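Local atomic coordinates of malonyl CoA-acyl carrier protein transacylase (Clostridium perfringens, PDB entry 3PTW), a protein that probably transfers the malonyl group from malonyl-CoA to acyl carrier protein, the step that supplies extender units for fatty acid synthesis. Residues L4-A9 and L80-H85; Q14-G19 and G54-T59; F26-E31 and I73-D78; T62-I67 and L112-G117; T68-I73 and I273-A278. All coordinates share one frame; numbering follows the deposited sequence.

Contact 1 of 5, residues L4-A9 and L80-H85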
# COMPACT_ATOMS: atom_id res chain seq x y z
N LEU A 4 -4.48 -13.93 12.67
CA LEU A 4 -3.63 -13.34 11.61
C LEU A 4 -4.25 -12.24 10.76
O LEU A 4 -5.36 -12.39 10.25
CB LEU A 4 -3.11 -14.42 10.65
CG LEU A 4 -2.72 -15.83 11.12
CD1 LEU A 4 -2.16 -16.59 9.92
CD2 LEU A 4 -1.72 -15.84 12.28
N GLY A 5 -3.50 -11.15 10.58
CA GLY A 5 -3.85 -10.08 9.64
C GLY A 5 -2.81 -9.93 8.53
O GLY A 5 -1.61 -9.95 8.80
N PHE A 6 -3.26 -9.80 7.28
CA PHE A 6 -2.34 -9.67 6.13
C PHE A 6 -2.10 -8.19 5.79
O PHE A 6 -3.04 -7.39 5.78
CB PHE A 6 -2.88 -10.37 4.88
CG PHE A 6 -2.78 -11.88 4.90
CD1 PHE A 6 -1.96 -12.55 5.79
CD2 PHE A 6 -3.49 -12.63 3.96
CE1 PHE A 6 -1.88 -13.95 5.77
CE2 PHE A 6 -3.41 -14.03 3.93
CZ PHE A 6 -2.61 -14.69 4.84
N LEU A 7 -0.85 -7.85 5.51
CA LEU A 7 -0.51 -6.50 5.07
C LEU A 7 0.18 -6.64 3.72
O LEU A 7 1.11 -7.44 3.57
CB LEU A 7 0.44 -5.80 6.06
CG LEU A 7 -0.00 -5.67 7.53
CD1 LEU A 7 1.12 -5.11 8.36
CD2 LEU A 7 -1.27 -4.86 7.71
N PHE A 8 -0.30 -5.90 2.74
CA PHE A 8 0.28 -6.03 1.40
C PHE A 8 1.14 -4.84 1.06
O PHE A 8 0.71 -3.68 1.20
CB PHE A 8 -0.82 -6.25 0.36
CG PHE A 8 -1.59 -7.52 0.59
CD1 PHE A 8 -1.06 -8.76 0.20
CD2 PHE A 8 -2.83 -7.48 1.24
CE1 PHE A 8 -1.76 -9.93 0.44
CE2 PHE A 8 -3.55 -8.65 1.48
CZ PHE A 8 -3.01 -9.89 1.08
N ALA A 9 2.36 -5.14 0.60
CA ALA A 9 3.36 -4.13 0.22
C ALA A 9 2.88 -3.19 -0.86
O ALA A 9 2.02 -3.55 -1.67
CB ALA A 9 4.63 -4.81 -0.23
N LEU A 80 0.20 -23.30 1.45
CA LEU A 80 0.85 -23.75 2.68
C LEU A 80 -0.03 -23.63 3.93
O LEU A 80 0.44 -23.86 5.04
CB LEU A 80 2.19 -23.02 2.88
CG LEU A 80 3.31 -23.42 1.91
CD1 LEU A 80 4.40 -22.36 1.88
CD2 LEU A 80 3.88 -24.82 2.28
N GLY A 81 -1.31 -23.27 3.74
CA GLY A 81 -2.27 -23.18 4.85
C GLY A 81 -2.22 -21.90 5.68
O GLY A 81 -2.89 -21.80 6.71
N VAL A 82 -1.43 -20.93 5.24
CA VAL A 82 -1.40 -19.64 5.93
C VAL A 82 -2.45 -18.70 5.35
O VAL A 82 -2.40 -18.31 4.19
CB VAL A 82 0.05 -19.03 6.09
CG1 VAL A 82 1.03 -19.61 5.08
CG2 VAL A 82 0.04 -17.50 6.07
N LYS A 83 -3.44 -18.40 6.19
CA LYS A 83 -4.64 -17.70 5.77
C LYS A 83 -5.10 -16.70 6.82
O LYS A 83 -4.67 -16.75 7.97
CB LYS A 83 -5.75 -18.70 5.44
CG LYS A 83 -5.75 -19.96 6.29
CD LYS A 83 -6.61 -21.04 5.65
CE LYS A 83 -6.15 -21.38 4.23
NZ LYS A 83 -6.98 -22.46 3.64
N SER A 84 -5.96 -15.79 6.39
CA SER A 84 -6.45 -14.67 7.17
C SER A 84 -7.65 -14.07 6.46
O SER A 84 -7.74 -14.09 5.23
CB SER A 84 -5.37 -13.59 7.30
OG SER A 84 -5.93 -12.31 7.57
N HIS A 85 -8.58 -13.52 7.25
CA HIS A 85 -9.71 -12.80 6.69
C HIS A 85 -9.76 -11.35 7.19
O HIS A 85 -10.84 -10.73 7.21
CB HIS A 85 -11.01 -13.53 6.99
CG HIS A 85 -11.28 -13.72 8.45
ND1 HIS A 85 -10.86 -14.84 9.15
CD2 HIS A 85 -11.94 -12.95 9.34
CE1 HIS A 85 -11.25 -14.74 10.40
NE2 HIS A 85 -11.91 -13.60 10.55
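S84 meets strand 4-8 in two ways at once, one polar and one over an aromatic face. The polar part is a single hydrogen bond from S84 OG to L4 O, 2.7 Å long. The hydroxyl approaches from above the carbonyl plane, 44° out of it, and so does not use a lone-pair direction. It gets there because OG stands anti to the backbone N of S84 (chi1 156°), on the side of its own carbonyl carbon. The same oxygen is also hydrogen-bonded to the backbone N of I86, so one small side chain ties the incoming loop to L4 just where strand 86-89 begins.

The aromatic part is a CH-pi contact. S84 CB sits 3.6 Å from the centroid of the F6 ring, almost exactly on the ring normal. At the rim of that ring the loop backbone takes over: V82 O lies in the ring plane, 3.7 Å from F6 CZ.

The apolar pair is V82 CG2 against F6 CE1, at 4.0 Å. L4 adds a methyl-to-carbonyl van der Waals contact, its CD1 lying 3.2 Å from K83 O, and its CB also meets S84 CB.

Upstream, G81 with its positive phi is the C-prime residue of a Schellman motif, in which V82 N bonds to L77 O and G81 N to D78 O. The whole is a beta-alpha-beta crossover: strand 4-8 leads, through a mostly helical excursion, to the parallel neighbouring strand 86-89; the Schellman motif ends helix 59-79, and the loop holding S84 leads into that strand.

Contact 2 of 5, residues Q14-G19 and G54-T59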
# COMPACT_ATOMS: atom_id res chain seq x y z
N GLN A 14 9.46 -1.76 -4.15
CA GLN A 14 9.85 -2.58 -5.31
C GLN A 14 11.37 -2.63 -5.48
O GLN A 14 12.08 -1.70 -5.10
CB GLN A 14 9.18 -2.09 -6.60
CG GLN A 14 9.77 -0.79 -7.20
CD GLN A 14 9.31 0.48 -6.50
OE1 GLN A 14 8.48 0.45 -5.60
NE2 GLN A 14 9.86 1.62 -6.92
N TYR A 15 11.85 -3.72 -6.06
CA TYR A 15 13.26 -3.88 -6.42
C TYR A 15 13.40 -4.95 -7.49
O TYR A 15 12.57 -5.87 -7.59
CB TYR A 15 14.13 -4.24 -5.20
CG TYR A 15 13.69 -5.49 -4.43
CD1 TYR A 15 14.26 -6.75 -4.71
CD2 TYR A 15 12.74 -5.40 -3.42
CE1 TYR A 15 13.84 -7.90 -4.01
CE2 TYR A 15 12.32 -6.53 -2.72
CZ TYR A 15 12.87 -7.76 -3.00
OH TYR A 15 12.44 -8.86 -2.26
N VAL A 16 14.46 -4.82 -8.29
CA VAL A 16 14.75 -5.79 -9.34
C VAL A 16 15.01 -7.15 -8.70
O VAL A 16 15.81 -7.27 -7.77
CB VAL A 16 15.98 -5.35 -10.17
CG1 VAL A 16 16.21 -6.31 -11.32
CG2 VAL A 16 15.79 -3.93 -10.69
N GLY A 17 14.33 -8.17 -9.20
CA GLY A 17 14.45 -9.54 -8.68
C GLY A 17 13.36 -9.91 -7.69
O GLY A 17 13.27 -11.07 -7.30
N MET A 18 12.52 -8.96 -7.28
CA MET A 18 11.40 -9.31 -6.40
C MET A 18 10.53 -10.36 -7.11
O MET A 18 10.44 -10.37 -8.35
CB MET A 18 10.59 -8.08 -5.99
CG MET A 18 9.76 -7.45 -7.11
SD MET A 18 8.96 -5.93 -6.58
CE MET A 18 8.05 -5.52 -8.09
N GLY A 19 9.95 -11.27 -6.34
CA GLY A 19 9.11 -12.33 -6.91
C GLY A 19 9.83 -13.55 -7.46
O GLY A 19 9.24 -14.63 -7.57
N GLY A 54 14.14 -0.26 -17.56
CA GLY A 54 14.15 0.70 -16.46
C GLY A 54 12.77 1.20 -16.07
O GLY A 54 12.61 2.38 -15.72
N LEU A 55 11.77 0.32 -16.10
CA LEU A 55 10.39 0.72 -15.76
C LEU A 55 9.99 0.58 -14.30
O LEU A 55 9.03 1.21 -13.87
CB LEU A 55 9.35 -0.03 -16.61
CG LEU A 55 9.13 0.27 -18.10
CD1 LEU A 55 9.63 1.65 -18.52
CD2 LEU A 55 9.80 -0.82 -18.90
N LEU A 56 10.71 -0.25 -13.55
CA LEU A 56 10.24 -0.61 -12.20
C LEU A 56 9.96 0.57 -11.27
O LEU A 56 9.10 0.46 -10.38
CB LEU A 56 11.18 -1.62 -11.54
CG LEU A 56 10.55 -2.73 -10.69
CD1 LEU A 56 9.22 -3.27 -11.27
CD2 LEU A 56 11.53 -3.86 -10.51
N ASN A 57 10.65 1.69 -11.46
CA ASN A 57 10.39 2.88 -10.65
C ASN A 57 9.49 3.92 -11.34
O ASN A 57 9.31 5.03 -10.83
CB ASN A 57 11.70 3.53 -10.19
CG ASN A 57 12.60 2.57 -9.42
OD1 ASN A 57 12.15 1.82 -8.54
ND2 ASN A 57 13.89 2.60 -9.73
N LYS A 58 8.92 3.54 -12.48
CA LYS A 58 7.88 4.34 -13.12
C LYS A 58 6.51 3.86 -12.63
O LYS A 58 6.14 2.71 -12.85
CB LYS A 58 8.00 4.26 -14.65
CG LYS A 58 8.68 5.47 -15.34
CD LYS A 58 9.90 6.05 -14.59
CE LYS A 58 11.18 5.22 -14.79
NZ LYS A 58 11.67 5.25 -16.20
N THR A 59 5.77 4.74 -11.95
CA THR A 59 4.57 4.35 -11.20
C THR A 59 3.53 3.54 -12.01
O THR A 59 3.00 2.53 -11.51
CB THR A 59 3.92 5.56 -10.47
OG1 THR A 59 3.02 6.25 -11.35
CG2 THR A 59 4.98 6.54 -9.99
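Q14 and N57 are joined by the one hydrogen bond between these loops, from Q14 NE2 to N57 OD1 at 2.8 Å. It is a well-directed bond: the N-H points at the acceptor with an angle of 160°, and the donor lies in the carbonyl plane of N57, on a lone pair. The two amide planes are nevertheless turned 60° against each other. Q14 bends at chi2 (-78°), and its CG lies 3.5 Å from L56 O; the other end of its amide, OE1, accepts a bond from G12 N.

Apolar contact centres on L56. Its CD2 branch faces the backbone of Y15, 3.7 Å from Y15 O, and also brushes V16 CG2. M18, extended beyond CG, puts CE against L56 CD1 at 4.1 Å, and its SD accepts a weak hydrogen bond from Y15 N. M18 CB lies over one face of the Y15 ring, whose hydroxyl is bonded to E296.

Each partner is a compact reverse turn, and both lead into helices, with G19 and K58 at the N-cap positions: a type II beta turn (Y15-M18) and a type I beta turn (L55-K58), each just before a helix, packed together beside helix 59-79.

Contact 3 of 5, residues F26-E31 and I73-D78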
# COMPACT_ATOMS: atom_id res chain seq x y z
N PHE A 26 7.74 -22.10 -6.43
CA PHE A 26 6.34 -22.47 -6.27
C PHE A 26 5.60 -22.36 -7.60
O PHE A 26 5.60 -21.31 -8.23
CB PHE A 26 5.69 -21.62 -5.17
CG PHE A 26 6.42 -21.69 -3.86
CD1 PHE A 26 6.36 -22.85 -3.08
CD2 PHE A 26 7.23 -20.64 -3.45
CE1 PHE A 26 7.08 -22.93 -1.88
CE2 PHE A 26 7.96 -20.71 -2.26
CZ PHE A 26 7.87 -21.86 -1.47
N GLU A 27 4.98 -23.47 -8.02
CA GLU A 27 4.31 -23.53 -9.32
C GLU A 27 3.18 -22.52 -9.41
O GLU A 27 3.01 -21.88 -10.44
CB GLU A 27 3.77 -24.93 -9.62
CG GLU A 27 4.80 -25.88 -10.22
CD GLU A 27 5.17 -25.53 -11.66
OE1 GLU A 27 4.26 -25.25 -12.47
OE2 GLU A 27 6.38 -25.55 -11.98
N GLU A 28 2.43 -22.39 -8.32
CA GLU A 28 1.32 -21.45 -8.22
C GLU A 28 1.77 -19.98 -8.28
O GLU A 28 0.99 -19.10 -8.64
CB GLU A 28 0.49 -21.72 -6.95
CG GLU A 28 1.22 -21.50 -5.61
CD GLU A 28 1.92 -22.76 -5.09
OE1 GLU A 28 2.22 -23.67 -5.89
OE2 GLU A 28 2.18 -22.83 -3.86
N SER A 29 3.03 -19.71 -7.94
CA SER A 29 3.58 -18.36 -8.04
C SER A 29 4.02 -18.09 -9.48
O SER A 29 3.79 -17.00 -10.02
CB SER A 29 4.74 -18.17 -7.05
OG SER A 29 4.32 -18.36 -5.71
N LYS A 30 4.64 -19.10 -10.09
CA LYS A 30 4.91 -19.13 -11.53
C LYS A 30 3.63 -18.82 -12.32
O LYS A 30 3.63 -17.98 -13.23
CB LYS A 30 5.50 -20.50 -11.92
CG LYS A 30 6.29 -20.52 -13.24
CD LYS A 30 6.94 -21.89 -13.55
CE LYS A 30 8.27 -22.14 -12.80
NZ LYS A 30 8.12 -22.89 -11.49
N GLU A 31 2.54 -19.49 -11.96
CA GLU A 31 1.27 -19.36 -12.68
C GLU A 31 0.70 -17.94 -12.57
O GLU A 31 0.12 -17.42 -13.54
CB GLU A 31 0.27 -20.40 -12.17
CG GLU A 31 -1.13 -20.34 -12.80
CD GLU A 31 -2.00 -21.55 -12.47
OE1 GLU A 31 -2.87 -21.89 -13.30
OE2 GLU A 31 -1.81 -22.17 -11.39
N ILE A 73 3.21 -14.36 -4.08
CA ILE A 73 3.56 -14.74 -2.71
C ILE A 73 2.35 -15.22 -1.90
O ILE A 73 2.40 -16.27 -1.24
CB ILE A 73 4.27 -13.57 -1.96
CG1 ILE A 73 5.62 -13.27 -2.63
CG2 ILE A 73 4.45 -13.90 -0.46
CD1 ILE A 73 6.24 -11.93 -2.21
N LEU A 74 1.26 -14.45 -1.97
CA LEU A 74 0.02 -14.82 -1.31
C LEU A 74 -0.48 -16.22 -1.69
O LEU A 74 -0.94 -16.99 -0.83
CB LEU A 74 -1.06 -13.79 -1.63
CG LEU A 74 -2.50 -14.13 -1.21
CD1 LEU A 74 -2.61 -14.25 0.32
CD2 LEU A 74 -3.47 -13.09 -1.76
N THR A 75 -0.43 -16.54 -2.99
CA THR A 75 -0.94 -17.82 -3.50
C THR A 75 -0.18 -18.99 -2.89
O THR A 75 -0.78 -20.00 -2.53
CB THR A 75 -0.86 -17.92 -5.07
OG1 THR A 75 -1.32 -16.71 -5.67
CG2 THR A 75 -1.72 -19.05 -5.58
N ALA A 76 1.14 -18.86 -2.80
CA ALA A 76 2.00 -19.88 -2.20
C ALA A 76 1.76 -19.99 -0.70
O ALA A 76 1.70 -21.08 -0.15
CB ALA A 76 3.45 -19.58 -2.49
N LEU A 77 1.63 -18.84 -0.04
CA LEU A 77 1.22 -18.83 1.37
C LEU A 77 -0.10 -19.60 1.55
O LEU A 77 -0.24 -20.39 2.48
CB LEU A 77 1.09 -17.40 1.88
CG LEU A 77 2.15 -16.80 2.81
CD1 LEU A 77 3.47 -17.54 2.84
CD2 LEU A 77 2.38 -15.31 2.52
N ASP A 78 -1.04 -19.39 0.63
CA ASP A 78 -2.36 -20.02 0.70
C ASP A 78 -2.25 -21.54 0.62
O ASP A 78 -2.83 -22.24 1.45
CB ASP A 78 -3.27 -19.46 -0.41
CG ASP A 78 -4.73 -19.87 -0.24
OD1 ASP A 78 -5.35 -19.61 0.81
OD2 ASP A 78 -5.28 -20.44 -1.20
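An antiparallel helix pair brings the start of helix 27-40 against the C-terminal part of helix 59-79. The short axes run at 150° to each other and approach to 8.0 Å, a close spacing that the small side chains of S29 and A76 allow. A76 CB is the point on which the first helix converges. The ring of F26, the N-cap residue, turns a face to it, with F26 CG 3.9 Å away, and S29 OG comes to 3.6 Å from the same A76 CB.

E28 reaches A76 as well, and T75 beside it. The bend of its chain at chi2 (-90°) brings OE2 within 3.4 Å of A76 CA. The aliphatic part of E28 slides past T75 in the opposite direction, E28 CB lying 3.7 Å from T75 CG2. This pair belongs to the helical layer on one side of the mostly parallel sheet of the acyl transferase fold, and F22 of helix 20-25 also packs on S29, I73 and A76.

No hydrogen bond joins the two segments themselves. The hydroxyl of S29 is bonded instead to A72 O, one turn before A76, while that of T75 turns back to M71 O within its own helix.

Contact 4 of 5, residues T62-I67 and L112-G117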
# COMPACT_ATOMS: atom_id res chain seq x y z
N THR A 62 5.35 0.25 -11.83
CA THR A 62 5.54 -0.16 -10.44
C THR A 62 4.30 -0.84 -9.86
O THR A 62 4.41 -1.86 -9.16
CB THR A 62 5.87 1.07 -9.53
OG1 THR A 62 6.88 1.87 -10.13
CG2 THR A 62 6.34 0.62 -8.15
N GLN A 63 3.12 -0.26 -10.14
CA GLN A 63 1.89 -0.70 -9.50
C GLN A 63 1.49 -2.14 -9.90
O GLN A 63 1.35 -2.99 -9.02
CB GLN A 63 0.76 0.35 -9.64
CG GLN A 63 1.09 1.72 -8.98
CD GLN A 63 -0.12 2.63 -8.71
OE1 GLN A 63 -1.28 2.26 -8.91
NE2 GLN A 63 0.16 3.84 -8.27
N PRO A 64 1.38 -2.45 -11.22
CA PRO A 64 1.09 -3.85 -11.57
C PRO A 64 2.25 -4.80 -11.30
O PRO A 64 2.05 -6.02 -11.20
CB PRO A 64 0.81 -3.80 -13.07
CG PRO A 64 1.55 -2.55 -13.55
CD PRO A 64 1.37 -1.58 -12.41
N ALA A 65 3.46 -4.26 -11.21
CA ALA A 65 4.61 -5.08 -10.84
C ALA A 65 4.46 -5.59 -9.40
O ALA A 65 4.56 -6.79 -9.15
CB ALA A 65 5.90 -4.32 -11.03
N ILE A 66 4.20 -4.68 -8.47
CA ILE A 66 4.01 -5.03 -7.05
C ILE A 66 2.78 -5.90 -6.82
O ILE A 66 2.84 -6.90 -6.10
CB ILE A 66 3.98 -3.76 -6.17
CG1 ILE A 66 5.38 -3.13 -6.15
CG2 ILE A 66 3.46 -4.06 -4.75
CD1 ILE A 66 5.47 -1.85 -5.39
N ILE A 67 1.68 -5.54 -7.48
CA ILE A 67 0.42 -6.28 -7.34
C ILE A 67 0.59 -7.76 -7.72
O ILE A 67 0.07 -8.63 -7.02
CB ILE A 67 -0.71 -5.61 -8.16
CG1 ILE A 67 -1.11 -4.27 -7.52
CG2 ILE A 67 -1.92 -6.54 -8.31
CD1 ILE A 67 -1.57 -4.35 -6.07
N LEU A 112 -6.10 -2.71 -13.84
CA LEU A 112 -6.60 -1.48 -13.23
C LEU A 112 -5.50 -0.62 -12.61
O LEU A 112 -5.47 0.61 -12.82
CB LEU A 112 -7.67 -1.80 -12.18
CG LEU A 112 -8.40 -0.62 -11.55
CD1 LEU A 112 -9.18 0.16 -12.60
CD2 LEU A 112 -9.33 -1.11 -10.45
N VAL A 113 -4.59 -1.24 -11.86
CA VAL A 113 -3.57 -0.46 -11.15
C VAL A 113 -2.51 0.14 -12.09
O VAL A 113 -1.88 1.14 -11.75
CB VAL A 113 -2.92 -1.21 -9.98
CG1 VAL A 113 -3.97 -1.54 -8.88
CG2 VAL A 113 -2.16 -2.46 -10.46
N LYS A 114 -2.33 -0.47 -13.25
CA LYS A 114 -1.45 0.09 -14.27
C LYS A 114 -2.05 1.43 -14.72
O LYS A 114 -1.34 2.43 -14.80
CB LYS A 114 -1.29 -0.88 -15.44
CG LYS A 114 -0.45 -0.36 -16.59
CD LYS A 114 -0.27 -1.46 -17.66
CE LYS A 114 0.18 -0.88 -18.99
NZ LYS A 114 1.63 -0.56 -18.96
N LYS A 115 -3.36 1.44 -14.97
CA LYS A 115 -4.05 2.65 -15.37
C LYS A 115 -4.00 3.71 -14.27
O LYS A 115 -3.72 4.87 -14.54
CB LYS A 115 -5.50 2.35 -15.81
CG LYS A 115 -5.57 1.63 -17.16
CD LYS A 115 -6.97 1.63 -17.75
CE LYS A 115 -7.13 0.65 -18.93
NZ LYS A 115 -7.03 -0.81 -18.52
N ARG A 116 -4.25 3.28 -13.03
CA ARG A 116 -4.21 4.12 -11.85
C ARG A 116 -2.85 4.79 -11.69
O ARG A 116 -2.76 5.99 -11.45
CB ARG A 116 -4.53 3.28 -10.61
CG ARG A 116 -4.34 3.97 -9.25
CD ARG A 116 -4.58 2.93 -8.13
NE ARG A 116 -4.62 3.50 -6.78
CZ ARG A 116 -3.56 3.68 -6.00
NH1 ARG A 116 -2.34 3.38 -6.44
NH2 ARG A 116 -3.71 4.21 -4.79
N GLY A 117 -1.80 3.99 -11.83
CA GLY A 117 -0.43 4.47 -11.66
C GLY A 117 -0.11 5.53 -12.68
O GLY A 117 0.53 6.54 -12.36
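Q63 and R116 cross at about a right angle, and their polar ends meet in a single hydrogen bond, R116 NH1 to Q63 OE1 at 2.9 Å. On the arginine side the bond is regular, for OE1 lies in the guanidinium plane and at its edge. On the glutamine side it is not: the donor stands above the carbonyl plane, 43° out of it, and the amide and guanidinium planes are 48° apart. R116, CG anti to the backbone N and extended from CG to NE, reaches out nearly perpendicular to its helix axis to meet the amide. The Q63 amide is also laid against G117, with CD 3.5 Å from G117 CA, where the absence of a side chain lets it come close.

Beside this polar pair, V113 points at the opposite helix. Its CG2 fits against I67 CG1 at 3.6 Å, the two side chains crossing at a slant, and lies equally near P64 N. P64 sets its ring over the backbone and CB of K114, with CG 3.8 Å from K114 CB, and the remainder of the lysine leads away to a salt bridge with E60 and a cation-pi contact with F61.

The helices run antiparallel, their local axes at 148° and 7.7 Å apart, and helix 59-79 is kinked at P64, whose N has no bond to the preceding turn. R116 NH2 is hydrogen-bonded to Q248 and to S91, the serine of what is probably the nucleophile elbow. Helix 93-100 packs on both helices of the pair, at I67, V113 and R116, and helix 204-214 covers the 112-117 side at L112, K115 and R116.

Contact 5 of 5, residues T68-I73 and I273-A278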
# COMPACT_ATOMS: atom_id res chain seq x y z
N THR A 68 1.33 -8.00 -8.80
CA THR A 68 1.64 -9.35 -9.28
C THR A 68 2.52 -10.09 -8.28
O THR A 68 2.29 -11.27 -8.00
CB THR A 68 2.41 -9.33 -10.65
OG1 THR A 68 1.63 -8.62 -11.63
CG2 THR A 68 2.68 -10.75 -11.14
N THR A 69 3.53 -9.40 -7.79
CA THR A 69 4.47 -9.95 -6.82
C THR A 69 3.75 -10.34 -5.51
O THR A 69 3.92 -11.46 -5.01
CB THR A 69 5.65 -8.98 -6.62
OG1 THR A 69 6.45 -8.99 -7.81
CG2 THR A 69 6.51 -9.36 -5.41
N ASN A 70 2.94 -9.41 -4.99
CA ASN A 70 2.09 -9.66 -3.82
C ASN A 70 1.19 -10.90 -3.97
O ASN A 70 1.04 -11.68 -3.04
CB ASN A 70 1.24 -8.41 -3.49
CG ASN A 70 2.07 -7.23 -2.97
OD1 ASN A 70 3.28 -7.32 -2.84
ND2 ASN A 70 1.41 -6.10 -2.68
N MET A 71 0.63 -11.08 -5.17
CA MET A 71 -0.28 -12.19 -5.44
C MET A 71 0.47 -13.53 -5.53
O MET A 71 0.04 -14.53 -4.95
CB MET A 71 -1.06 -11.90 -6.73
CG MET A 71 -2.21 -12.87 -7.03
SD MET A 71 -3.53 -12.94 -5.80
CE MET A 71 -4.70 -13.99 -6.67
N ALA A 72 1.59 -13.53 -6.26
CA ALA A 72 2.45 -14.70 -6.38
C ALA A 72 2.87 -15.25 -5.01
O ALA A 72 2.88 -16.45 -4.81
CB ALA A 72 3.67 -14.37 -7.23
N ILE A 73 3.21 -14.36 -4.08
CA ILE A 73 3.56 -14.74 -2.71
C ILE A 73 2.35 -15.22 -1.90
O ILE A 73 2.40 -16.27 -1.24
CB ILE A 73 4.27 -13.57 -1.96
CG1 ILE A 73 5.62 -13.27 -2.63
CG2 ILE A 73 4.45 -13.90 -0.46
CD1 ILE A 73 6.24 -11.93 -2.21
N ILE A 273 3.08 -9.06 3.30
CA ILE A 273 3.21 -9.90 2.12
C ILE A 273 3.59 -9.06 0.92
O ILE A 273 2.88 -8.11 0.57
CB ILE A 273 1.91 -10.68 1.86
CG1 ILE A 273 1.67 -11.69 2.99
CG2 ILE A 273 1.95 -11.37 0.47
CD1 ILE A 273 0.27 -12.30 2.99
N GLY A 274 4.71 -9.40 0.30
CA GLY A 274 5.21 -8.68 -0.86
C GLY A 274 6.59 -8.13 -0.59
O GLY A 274 7.22 -8.53 0.40
N PRO A 275 7.09 -7.22 -1.46
CA PRO A 275 8.47 -6.79 -1.26
C PRO A 275 8.61 -5.85 -0.08
O PRO A 275 7.73 -5.01 0.16
CB PRO A 275 8.81 -6.06 -2.57
CG PRO A 275 7.50 -5.62 -3.12
CD PRO A 275 6.47 -6.62 -2.65
N GLY A 276 9.70 -6.01 0.66
CA GLY A 276 10.09 -5.02 1.66
C GLY A 276 9.49 -5.24 3.03
O GLY A 276 8.71 -6.17 3.27
N LYS A 277 9.88 -4.35 3.95
CA LYS A 277 9.53 -4.48 5.36
C LYS A 277 8.99 -3.16 5.90
O LYS A 277 8.90 -2.98 7.10
CB LYS A 277 10.77 -4.96 6.17
CG LYS A 277 11.19 -6.42 5.87
CD LYS A 277 12.62 -6.76 6.34
CE LYS A 277 13.72 -6.22 5.38
NZ LYS A 277 13.64 -6.69 3.94
N ALA A 278 8.63 -2.25 5.01
CA ALA A 278 8.13 -0.94 5.45
C ALA A 278 6.94 -1.07 6.41
O ALA A 278 6.91 -0.42 7.46
CB ALA A 278 7.78 -0.05 4.24
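N70 sets OD1 against G274 CA, at 3.1 Å, and against CD of the P275 ring, at 3.3 Å. The side chains of N70 and P275 cross at about a right angle. With CG anti to the carbonyl carbon (chi1 -68°), the asparagine leaves the helix toward the loop, and its other end, ND2, is hydrogen-bonded to A9 O and to S96 OG. The amide thus lies between the loop on one hand and A9, just past strand 4-8, and helix 93-100 on the other, although no hydrogen bond passes between the two segments themselves. G274, without a side chain, lets OD1 come this close to its CA.

The rest of the contact is apolar. T69 CG2 approaches P275 CD at 3.9 Å. One turn further along the helix, I73 CD1 lies 3.7 Å from G274 CA, while its other branch, CG2, slides past I273 CG2 at 3.7 Å.

The arrangement is that of a mostly parallel alpha/beta sheet, at the C-terminal ends of its strands: strand 269-273 ends, the G274-P275 loop leads toward helix 278-286, and helix 59-79 covers that loop.

Overall arrangement
Helix 59-79 runs through three of the five contacts. Contacts 4 and 5 are buried and adjoin along it, whereas contact 3, which shares I73 with contact 5, lies farther out, about 20 Å from the chain centre to its own centre. Contacts 1 and 2 are partly buried and involve loops at the two ends of the helix. Burial alone does not set the chemistry: contact 4 buries an arginine-glutamine bond, whereas contact 5, also buried, has none across it, like contact 3; contact 2 has an amide-amide bond nearer the surface, contact 1 a serine-to-backbone bond. Strand pairing joins contacts 1 and 5, through L7 and I273, and T62 OG1 joins contact 4 to L56 of contact 2.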